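Local coordinates for ATP-dependent DNA helicase (Mycobacterium smegmatis, PDB 5V9X), which is a 3'-to-5' RNA:DNA helicase that probably uses ATP hydrolysis to move along a single-stranded DNA tracking strand, at residues A[670-675]-A[864-869]; A[686-691]-A[858-863]; A[635-640]-A[677-682]. One frame throughout, in Å; residues are numbered along the deposited sequence.

Contact 1 (A[670-675]-A[864-869]); sequences REQREA and SPFAAS. With nucleotides of chain B.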
loop_
_atom_site.group_PDB
_atom_site.type_symbol
_atom_site.label_atom_id
_atom_site.label_comp_id
_atom_site.label_asym_id
_atom_site.label_seq_id
_atom_site.Cartn_x
_atom_site.Cartn_y
_atom_site.Cartn_z
ATOM N N ARG A 670 -11.672 14.999 -27.277
ATOM C CA ARG A 670 -12.543 15.514 -28.329
ATOM C C ARG A 670 -13.835 14.713 -28.409
ATOM O O ARG A 670 -14.933 15.282 -28.393
ATOM C CB ARG A 670 -11.811 15.498 -29.674
ATOM C CG ARG A 670 -12.669 15.955 -30.841
ATOM C CD ARG A 670 -11.886 16.031 -32.142
ATOM N NE ARG A 670 -11.237 14.769 -32.486
ATOM C CZ ARG A 670 -11.872 13.703 -32.967
ATOM N NH1 ARG A 670 -13.184 13.735 -33.152
ATOM N NH2 ARG A 670 -11.194 12.601 -33.255
ATOM N N GLU A 671 -13.723 13.382 -28.479
ATOM C CA GLU A 671 -14.914 12.540 -28.574
ATOM C C GLU A 671 -15.789 12.667 -27.334
ATOM O O GLU A 671 -17.021 12.684 -27.437
ATOM C CB GLU A 671 -14.516 11.082 -28.790
ATOM C CG GLU A 671 -13.898 10.785 -30.142
ATOM C CD GLU A 671 -13.652 9.304 -30.340
ATOM O OE1 GLU A 671 -14.477 8.494 -29.864
ATOM O OE2 GLU A 671 -12.630 8.946 -30.961
ATOM N N GLN A 672 -15.175 12.738 -26.150
ATOM C CA GLN A 672 -15.955 12.952 -24.936
ATOM C C GLN A 672 -16.639 14.310 -24.966
ATOM O O GLN A 672 -17.787 14.448 -24.525
ATOM C CB GLN A 672 -15.064 12.831 -23.702
ATOM C CG GLN A 672 -15.826 12.945 -22.392
ATOM C CD GLN A 672 -16.838 11.830 -22.219
ATOM O OE1 GLN A 672 -16.595 10.694 -22.618
ATOM N NE2 GLN A 672 -17.982 12.154 -21.631
ATOM N N ARG A 673 -15.948 15.324 -25.489
ATOM C CA ARG A 673 -16.560 16.636 -25.654
ATOM C C ARG A 673 -17.692 16.587 -26.676
ATOM O O ARG A 673 -18.740 17.208 -26.477
ATOM C CB ARG A 673 -15.491 17.652 -26.064
ATOM C CG ARG A 673 -15.691 19.054 -25.513
ATOM C CD ARG A 673 -14.463 19.929 -25.737
ATOM N NE ARG A 673 -14.038 19.951 -27.135
ATOM C CZ ARG A 673 -12.936 19.364 -27.595
ATOM N NH1 ARG A 673 -12.132 18.709 -26.767
ATOM N NH2 ARG A 673 -12.633 19.436 -28.885
ATOM N N GLU A 674 -17.505 15.841 -27.767
ATOM C CA GLU A 674 -18.560 15.722 -28.768
ATOM C C GLU A 674 -19.763 14.955 -28.234
ATOM O O GLU A 674 -20.884 15.151 -28.715
ATOM C CB GLU A 674 -18.026 15.037 -30.025
ATOM C CG GLU A 674 -16.975 15.830 -30.779
ATOM C CD GLU A 674 -16.376 15.045 -31.930
ATOM O OE1 GLU A 674 -16.808 13.894 -32.154
ATOM O OE2 GLU A 674 -15.472 15.576 -32.609
ATOM N N ALA A 675 -19.559 14.086 -27.248
ATOM C CA ALA A 675 -20.647 13.247 -26.763
ATOM C C ALA A 675 -21.470 13.918 -25.667
ATOM O O ALA A 675 -22.702 13.803 -25.668
ATOM C CB ALA A 675 -20.093 11.911 -26.263
ATOM N N SER A 864 -21.015 7.630 -24.114
ATOM C CA SER A 864 -19.835 8.445 -24.371
ATOM C C SER A 864 -18.577 7.630 -24.082
ATOM O O SER A 864 -18.663 6.569 -23.446
ATOM C CB SER A 864 -19.870 9.711 -23.512
ATOM O OG SER A 864 -19.701 9.403 -22.139
ATOM N N PRO A 865 -17.399 8.074 -24.533
ATOM C CA PRO A 865 -16.169 7.343 -24.185
ATOM C C PRO A 865 -15.985 7.127 -22.690
ATOM O O PRO A 865 -15.590 6.030 -22.273
ATOM C CB PRO A 865 -15.065 8.234 -24.769
ATOM C CG PRO A 865 -15.709 8.908 -25.921
ATOM C CD PRO A 865 -17.140 9.151 -25.507
ATOM N N PHE A 866 -16.268 8.142 -21.868
ATOM C CA PHE A 866 -16.127 7.981 -20.423
ATOM C C PHE A 866 -17.154 7.001 -19.874
ATOM O O PHE A 866 -16.836 6.176 -19.010
ATOM C CB PHE A 866 -16.256 9.332 -19.720
ATOM C CG PHE A 866 -15.034 10.203 -19.833
ATOM C CD1 PHE A 866 -14.048 9.936 -20.770
ATOM C CD2 PHE A 866 -14.868 11.287 -18.989
ATOM C CE1 PHE A 866 -12.927 10.738 -20.868
ATOM C CE2 PHE A 866 -13.748 12.092 -19.080
ATOM C CZ PHE A 866 -12.777 11.817 -20.020
ATOM N N ALA A 867 -18.396 7.083 -20.358
ATOM C CA ALA A 867 -19.419 6.134 -19.937
ATOM C C ALA A 867 -19.073 4.723 -20.387
ATOM O O ALA A 867 -19.272 3.760 -19.638
ATOM C CB ALA A 867 -20.783 6.553 -20.486
ATOM N N ALA A 868 -18.551 4.583 -21.608
ATOM C CA ALA A 868 -18.143 3.271 -22.098
ATOM C C ALA A 868 -17.063 2.664 -21.214
ATOM O O ALA A 868 -17.066 1.454 -20.960
ATOM C CB ALA A 868 -17.653 3.378 -23.542
ATOM N N SER A 869 -16.134 3.490 -20.731
ATOM C CA SER A 869 -15.062 2.987 -19.876
ATOM C C SER A 869 -15.608 2.470 -18.550
ATOM O O SER A 869 -15.180 1.416 -18.062
ATOM C CB SER A 869 -14.027 4.086 -19.644
ATOM O OG SER A 869 -12.931 3.613 -18.881
ATOM P P DA B 2 -12.474 -5.387 -30.216
ATOM O OP1 DA B 2 -11.419 -5.083 -31.208
ATOM O OP2 DA B 2 -12.822 -6.795 -29.920
ATOM O "O5'" DA B 2 -12.110 -4.662 -28.832
ATOM C "C5'" DA B 2 -11.366 -5.359 -27.831
ATOM C "C4'" DA B 2 -10.648 -4.383 -26.912
ATOM O "O4'" DA B 2 -11.518 -3.257 -26.629
ATOM C "C3'" DA B 2 -10.258 -4.946 -25.547
ATOM O "O3'" DA B 2 -9.094 -4.284 -25.060
ATOM C "C2'" DA B 2 -11.474 -4.593 -24.707
ATOM C "C1'" DA B 2 -11.784 -3.204 -25.242
ATOM N N9 DA B 2 -13.170 -2.802 -25.047
ATOM C C8 DA B 2 -14.291 -3.500 -25.399
ATOM N N7 DA B 2 -15.411 -2.890 -25.098
ATOM C C5 DA B 2 -14.996 -1.707 -24.507
ATOM C C6 DA B 2 -15.705 -0.616 -23.965
ATOM N N6 DA B 2 -17.040 -0.548 -23.934
ATOM N N1 DA B 2 -14.985 0.404 -23.453
ATOM C C2 DA B 2 -13.649 0.333 -23.485
ATOM N N3 DA B 2 -12.874 -0.638 -23.967
ATOM C C4 DA B 2 -13.617 -1.638 -24.468
ATOM P P DC B 3 -7.896 -5.127 -24.398
ATOM O OP1 DC B 3 -6.648 -4.732 -25.088
ATOM O OP2 DC B 3 -8.305 -6.548 -24.373
ATOM O "O5'" DC B 3 -7.808 -4.589 -22.892
ATOM C "C5'" DC B 3 -6.578 -4.712 -22.175
ATOM C "C4'" DC B 3 -6.774 -4.531 -20.675
ATOM O "O4'" DC B 3 -7.402 -3.248 -20.406
ATOM C "C3'" DC B 3 -7.644 -5.587 -19.987
ATOM O "O3'" DC B 3 -7.063 -5.949 -18.734
ATOM C "C2'" DC B 3 -8.970 -4.855 -19.788
ATOM C "C1'" DC B 3 -8.485 -3.439 -19.526
ATOM N N1 DC B 3 -9.507 -2.389 -19.800
ATOM C C2 DC B 3 -10.128 -1.728 -18.733
ATOM O O2 DC B 3 -9.821 -2.030 -17.573
ATOM N N3 DC B 3 -11.053 -0.773 -19.002
ATOM C C4 DC B 3 -11.357 -0.475 -20.266
ATOM N N4 DC B 3 -12.275 0.473 -20.482
ATOM C C5 DC B 3 -10.734 -1.138 -21.365
ATOM C C6 DC B 3 -9.824 -2.075 -21.088
#
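Glu671 meets Pro865 through the base of its side chain: CB of Glu671 lies 3.8 Å from CG of Pro865, the two side chains crossing nearly at a right angle. The carboxylate is engaged outside the pair, where OE1 forms a salt bridge with Arg433. One residue on, Gln672 carries most of the contact. Its CG stands anti to the backbone N (chi1 -176°) and the chain then bends at chi2, which puts CG over the centre of the Phe866 ring and the amide over the ring's CB end. CG of Gln672 sits 3.7 Å from the ring centroid, almost on the ring normal, a CH-pi contact, and the amide stacks at 25° to the ring plane. The amide oxygen accepts from the helix start: Phe866 N to Gln672 OE1 is 2.7 Å. A weak bond of 3.3 Å runs from Gln672 NE2 to Ser864 OG. Ser864 is the N-cap residue of helix 865-870, its OG accepting from Ala867 N in a capping bond and also bonding Glu688. At the end of the walk, CB of Ala675 packs 3.5 Å from CB of Ser864. On helix 865-870, Ala868 O merely approaches the base of DA2 of chain B. The two helix segments run at 103° to each other with axes 9.8 Å apart, while strand 697-702 covers Ser864, Phe866 and Ala867 through His702 and Ile700.

Contact 2 (A[686-691]-A[858-863]); sequences VVERFR and VETATP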
loop_
_atom_site.group_PDB
_atom_site.type_symbol
_atom_site.label_atom_id
_atom_site.label_comp_id
_atom_site.label_asym_id
_atom_site.label_seq_id
_atom_site.Cartn_x
_atom_site.Cartn_y
_atom_site.Cartn_z
ATOM N N VAL A 686 -20.711 15.589 -14.813
ATOM C CA VAL A 686 -21.616 15.332 -15.929
ATOM C C VAL A 686 -22.499 14.146 -15.572
ATOM O O VAL A 686 -21.994 13.060 -15.259
ATOM C CB VAL A 686 -20.859 15.070 -17.238
ATOM C CG1 VAL A 686 -21.831 14.625 -18.322
ATOM C CG2 VAL A 686 -20.110 16.318 -17.674
ATOM N N VAL A 687 -23.810 14.351 -15.627
ATOM C CA VAL A 687 -24.783 13.281 -15.458
ATOM C C VAL A 687 -25.266 12.885 -16.846
ATOM O O VAL A 687 -25.908 13.678 -17.545
ATOM C CB VAL A 687 -25.944 13.710 -14.552
ATOM C CG1 VAL A 687 -27.020 12.644 -14.538
ATOM C CG2 VAL A 687 -25.431 13.971 -13.143
ATOM N N GLU A 688 -24.952 11.658 -17.251
ATOM C CA GLU A 688 -25.234 11.166 -18.592
ATOM C C GLU A 688 -26.313 10.098 -18.519
ATOM O O GLU A 688 -26.252 9.208 -17.666
ATOM C CB GLU A 688 -23.967 10.605 -19.239
ATOM C CG GLU A 688 -24.193 9.948 -20.583
ATOM C CD GLU A 688 -22.895 9.563 -21.256
ATOM O OE1 GLU A 688 -21.820 9.874 -20.700
ATOM O OE2 GLU A 688 -22.948 8.950 -22.341
ATOM N N ARG A 689 -27.294 10.187 -19.413
ATOM C CA ARG A 689 -28.418 9.265 -19.423
ATOM C C ARG A 689 -28.617 8.694 -20.819
ATOM O O ARG A 689 -28.479 9.405 -21.820
ATOM C CB ARG A 689 -29.704 9.953 -18.951
ATOM C CG ARG A 689 -30.892 9.017 -18.817
ATOM C CD ARG A 689 -32.139 9.733 -18.318
ATOM N NE ARG A 689 -32.466 10.907 -19.124
ATOM C CZ ARG A 689 -32.208 12.159 -18.756
ATOM N NH1 ARG A 689 -31.621 12.399 -17.592
ATOM N NH2 ARG A 689 -32.536 13.169 -19.549
ATOM N N PHE A 690 -28.933 7.404 -20.874
ATOM C CA PHE A 690 -29.278 6.729 -22.116
ATOM C C PHE A 690 -30.121 5.513 -21.764
ATOM O O PHE A 690 -30.197 5.104 -20.602
ATOM C CB PHE A 690 -28.028 6.333 -22.914
ATOM C CG PHE A 690 -27.056 5.477 -22.146
ATOM C CD1 PHE A 690 -26.021 6.054 -21.427
ATOM C CD2 PHE A 690 -27.170 4.095 -22.153
ATOM C CE1 PHE A 690 -25.122 5.270 -20.723
ATOM C CE2 PHE A 690 -26.275 3.308 -21.451
ATOM C CZ PHE A 690 -25.251 3.896 -20.736
ATOM N N ARG A 691 -30.762 4.942 -22.777
ATOM C CA ARG A 691 -31.569 3.745 -22.595
ATOM C C ARG A 691 -30.812 2.528 -23.106
ATOM O O ARG A 691 -30.118 2.597 -24.126
ATOM C CB ARG A 691 -32.919 3.865 -23.304
ATOM C CG ARG A 691 -32.834 4.076 -24.802
ATOM C CD ARG A 691 -34.210 3.989 -25.437
ATOM N NE ARG A 691 -35.147 4.933 -24.835
ATOM C CZ ARG A 691 -35.303 6.189 -25.239
ATOM N NH1 ARG A 691 -36.180 6.979 -24.634
ATOM N NH2 ARG A 691 -34.581 6.657 -26.247
ATOM N N VAL A 858 -27.134 15.530 -19.488
ATOM C CA VAL A 858 -27.098 15.294 -20.924
ATOM C C VAL A 858 -27.656 13.905 -21.198
ATOM O O VAL A 858 -27.425 12.966 -20.429
ATOM C CB VAL A 858 -25.669 15.452 -21.494
ATOM C CG1 VAL A 858 -24.717 14.434 -20.877
ATOM C CG2 VAL A 858 -25.676 15.345 -23.014
ATOM N N GLU A 859 -28.422 13.786 -22.277
ATOM C CA GLU A 859 -28.924 12.505 -22.749
ATOM C C GLU A 859 -28.207 12.145 -24.043
ATOM O O GLU A 859 -28.161 12.952 -24.977
ATOM C CB GLU A 859 -30.438 12.544 -22.970
ATOM C CG GLU A 859 -30.997 11.262 -23.566
ATOM C CD GLU A 859 -32.511 11.218 -23.550
ATOM O OE1 GLU A 859 -33.117 11.885 -22.684
ATOM O OE2 GLU A 859 -33.096 10.520 -24.404
ATOM N N THR A 860 -27.645 10.943 -24.087
ATOM C CA THR A 860 -26.880 10.474 -25.230
ATOM C C THR A 860 -27.597 9.309 -25.899
ATOM O O THR A 860 -28.320 8.548 -25.250
ATOM C CB THR A 860 -25.470 10.047 -24.809
ATOM O OG1 THR A 860 -25.543 9.267 -23.608
ATOM C CG2 THR A 860 -24.595 11.268 -24.560
ATOM N N ALA A 861 -27.399 9.187 -27.212
ATOM C CA ALA A 861 -27.965 8.059 -27.944
ATOM C C ALA A 861 -27.166 6.785 -27.718
ATOM O O ALA A 861 -27.732 5.687 -27.750
ATOM C CB ALA A 861 -28.032 8.381 -29.438
ATOM N N THR A 862 -25.863 6.914 -27.487
ATOM C CA THR A 862 -24.961 5.806 -27.227
ATOM C C THR A 862 -23.938 6.265 -26.198
ATOM O O THR A 862 -23.589 7.452 -26.159
ATOM C CB THR A 862 -24.263 5.333 -28.516
ATOM O OG1 THR A 862 -23.386 4.236 -28.230
ATOM C CG2 THR A 862 -23.473 6.466 -29.156
ATOM N N PRO A 863 -23.471 5.365 -25.333
ATOM C CA PRO A 863 -22.551 5.770 -24.262
ATOM C C PRO A 863 -21.330 6.519 -24.780
ATOM O O PRO A 863 -20.690 6.111 -25.753
ATOM C CB PRO A 863 -22.159 4.437 -23.617
ATOM C CG PRO A 863 -23.335 3.564 -23.846
ATOM C CD PRO A 863 -23.904 3.963 -25.182
#
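Val858 sits between Val687 and Arg689 and bonds to both: Val858 N donates to Val687 O at 3.0 Å, and its O receives Arg689 N at 3.0 Å. Arg689 in turn brackets Glu859, its N bonding Val858 O and its O taking Thr860 N at 2.9 Å with an N-H...O angle of 163°. The two strands thus exchange bonds in parallel register, Glu688 beside Val858 and Arg689 beside Glu859. Side chains then add to each face. On the face of Glu688 and Val858, the extended Glu688 chain brings its carboxylate to Thr860, whose OG1 donates to Glu688 OE2 at 2.9 Å, on the anti side and 18° out of the carboxylate plane. The other oxygen, OE1, bonds Ser864. On the face of Arg689 and Glu859, a salt bridge whose hydrogen bond is weak links Arg689 NH2 to Glu859 OE1 at 3.4 Å, the oxygen near the guanidinium plane although the two flat groups are turned 78° apart; Arg689 NH1 reaches Pro750 O, also weakly. Beyond the paired residues, CG of Pro863 lies over one face of the Phe690 ring, 3.9 Å from its centroid. Strand 684-691 is flanked on its other edge by the antiparallel strand 697-702; with 854-859 added in parallel as the outermost strand, this is the edge of a mixed five-stranded sheet in the DEAD/H associated region.

Contact 3 (A[635-640]-A[677-682]); sequences AFTGEL and GVVPSD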
loop_
_atom_site.group_PDB
_atom_site.type_symbol
_atom_site.label_atom_id
_atom_site.label_comp_id
_atom_site.label_asym_id
_atom_site.label_seq_id
_atom_site.Cartn_x
_atom_site.Cartn_y
_atom_site.Cartn_z
ATOM N N ALA A 635 -8.943 18.332 -12.906
ATOM C CA ALA A 635 -8.303 19.569 -13.337
ATOM C C ALA A 635 -7.394 19.339 -14.537
ATOM O O ALA A 635 -7.218 20.242 -15.364
ATOM C CB ALA A 635 -7.516 20.183 -12.178
ATOM N N PHE A 636 -6.807 18.146 -14.648
ATOM C CA PHE A 636 -6.029 17.811 -15.835
ATOM C C PHE A 636 -6.935 17.600 -17.039
ATOM O O PHE A 636 -6.638 18.080 -18.139
ATOM C CB PHE A 636 -5.183 16.562 -15.566
ATOM C CG PHE A 636 -4.547 15.969 -16.799
ATOM C CD1 PHE A 636 -3.268 16.338 -17.183
ATOM C CD2 PHE A 636 -5.221 15.022 -17.560
ATOM C CE1 PHE A 636 -2.681 15.784 -18.310
ATOM C CE2 PHE A 636 -4.638 14.471 -18.689
ATOM C CZ PHE A 636 -3.367 14.851 -19.063
ATOM N N THR A 637 -8.039 16.874 -16.853
ATOM C CA THR A 637 -8.946 16.601 -17.962
ATOM C C THR A 637 -9.579 17.885 -18.478
ATOM O O THR A 637 -9.630 18.124 -19.690
ATOM C CB THR A 637 -10.023 15.606 -17.527
ATOM O OG1 THR A 637 -9.403 14.388 -17.096
ATOM C CG2 THR A 637 -10.971 15.310 -18.678
ATOM N N GLY A 638 -10.067 18.727 -17.566
ATOM C CA GLY A 638 -10.659 19.987 -17.985
ATOM C C GLY A 638 -9.670 20.882 -18.706
ATOM O O GLY A 638 -9.976 21.440 -19.762
ATOM N N GLU A 639 -8.463 21.020 -18.149
ATOM C CA GLU A 639 -7.476 21.926 -18.729
ATOM C C GLU A 639 -7.104 21.510 -20.146
ATOM O O GLU A 639 -7.177 22.317 -21.081
ATOM C CB GLU A 639 -6.228 21.988 -17.849
ATOM C CG GLU A 639 -5.132 22.876 -18.425
ATOM C CD GLU A 639 -4.014 23.153 -17.440
ATOM O OE1 GLU A 639 -2.906 22.613 -17.629
ATOM O OE2 GLU A 639 -4.246 23.913 -16.477
ATOM N N LEU A 640 -6.704 20.249 -20.328
ATOM C CA LEU A 640 -6.220 19.816 -21.633
ATOM C C LEU A 640 -7.341 19.657 -22.653
ATOM O O LEU A 640 -7.070 19.698 -23.859
ATOM C CB LEU A 640 -5.434 18.512 -21.499
ATOM C CG LEU A 640 -3.974 18.691 -21.059
ATOM C CD1 LEU A 640 -3.856 18.947 -19.559
ATOM C CD2 LEU A 640 -3.126 17.502 -21.475
ATOM N N GLY A 677 -20.864 17.359 -24.722
ATOM C CA GLY A 677 -20.706 18.795 -24.788
ATOM C C GLY A 677 -19.496 19.289 -24.023
ATOM O O GLY A 677 -18.657 20.015 -24.571
ATOM N N VAL A 678 -19.390 18.889 -22.755
ATOM C CA VAL A 678 -18.267 19.231 -21.894
ATOM C C VAL A 678 -17.713 17.944 -21.300
ATOM O O VAL A 678 -18.362 16.896 -21.313
ATOM C CB VAL A 678 -18.666 20.213 -20.771
ATOM C CG1 VAL A 678 -19.229 21.501 -21.362
ATOM C CG2 VAL A 678 -19.677 19.564 -19.833
ATOM N N VAL A 679 -16.501 18.035 -20.766
ATOM C CA VAL A 679 -15.859 16.870 -20.164
ATOM C C VAL A 679 -15.868 17.010 -18.645
ATOM O O VAL A 679 -15.764 18.127 -18.116
ATOM C CB VAL A 679 -14.433 16.668 -20.704
ATOM C CG1 VAL A 679 -14.428 16.732 -22.228
ATOM C CG2 VAL A 679 -13.463 17.682 -20.108
ATOM N N PRO A 680 -16.016 15.909 -17.914
ATOM C CA PRO A 680 -15.988 15.982 -16.449
ATOM C C PRO A 680 -14.647 16.497 -15.952
ATOM O O PRO A 680 -13.603 16.273 -16.568
ATOM C CB PRO A 680 -16.224 14.529 -16.017
ATOM C CG PRO A 680 -16.842 13.874 -17.207
ATOM C CD PRO A 680 -16.289 14.549 -18.404
ATOM N N SER A 681 -14.685 17.196 -14.821
ATOM C CA SER A 681 -13.488 17.815 -14.274
ATOM C C SER A 681 -13.700 18.061 -12.787
ATOM O O SER A 681 -14.730 17.694 -12.213
ATOM C CB SER A 681 -13.157 19.118 -15.006
ATOM O OG SER A 681 -14.087 20.134 -14.672
ATOM N N ASP A 682 -12.705 18.700 -12.165
ATOM C CA ASP A 682 -12.795 19.054 -10.754
ATOM C C ASP A 682 -13.863 20.106 -10.486
ATOM O O ASP A 682 -14.274 20.271 -9.332
ATOM C CB ASP A 682 -11.440 19.558 -10.257
ATOM C CG ASP A 682 -10.920 20.728 -11.072
ATOM O OD1 ASP A 682 -11.278 20.828 -12.265
ATOM O OD2 ASP A 682 -10.156 21.548 -10.523
#
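With chi1 of Thr637 at -59°, CG2 stands anti to the backbone N and faces the loop, while OG1 turns back along its own helix to Val633 O. Val679, with chi1 -49°, sets CG2 between its backbone N and carbonyl carbon, and this branch comes to 3.7 Å from Thr637 CG2. The same Thr637 methyl also touches backbone, lying 3.5 Å from Pro680 O. One residue further along the helix, Gly638 offers bare backbone to the loop: its CA is 4.0 Å from Ser681 CB and 4.2 Å from Val679 CG2, consistent with the close passage of the loop. At Ala635 the partner is Asp682, whose carboxylate lies against the methyl, OD2 to Ala635 CB being 3.4 Å. Ala635 N comes near Asp682 OD1, but the angle is too poor for a bond, and the interface rests on packing alone. Ser681 OG is satisfied locally, accepting from Thr683 N, an ST turn, and from Thr684 N. On the helix's far side Phe636 packs on helix 433-448, and Thr637 also meets Leu669 of helix 661-676. The contact is therefore plain helix-to-loop packing: the connector that leaves helix 661-676 at Gly677 (phi 78°) runs past helix 627-640 before entering strand 684-691.

How the contacts relate
The connector 677-682 joins the helix of contact 1 to the strand of contact 2, and 858-863 leads straight into 864-869, so all three form one packed unit. The centres of contacts 1 and 2 are 10 Å apart, and a probable hydrogen bond, Ser864 OG to Glu688 OE1 at 2.6 Å, bridges them. Contact 3, its centre 12 Å from that of contact 1, reaches it where Pro680 CD packs 3.6 Å from Phe866 CE2; it meets contact 2 through Val678 and Val686. Segment 864-869 of contact 1 borders the DNA through Ala868 and Ser869, whereas the nearest atoms of contacts 2 and 3 stay about 7 and 15 Å away. The AMP-PNP pocket draws on none of these segments.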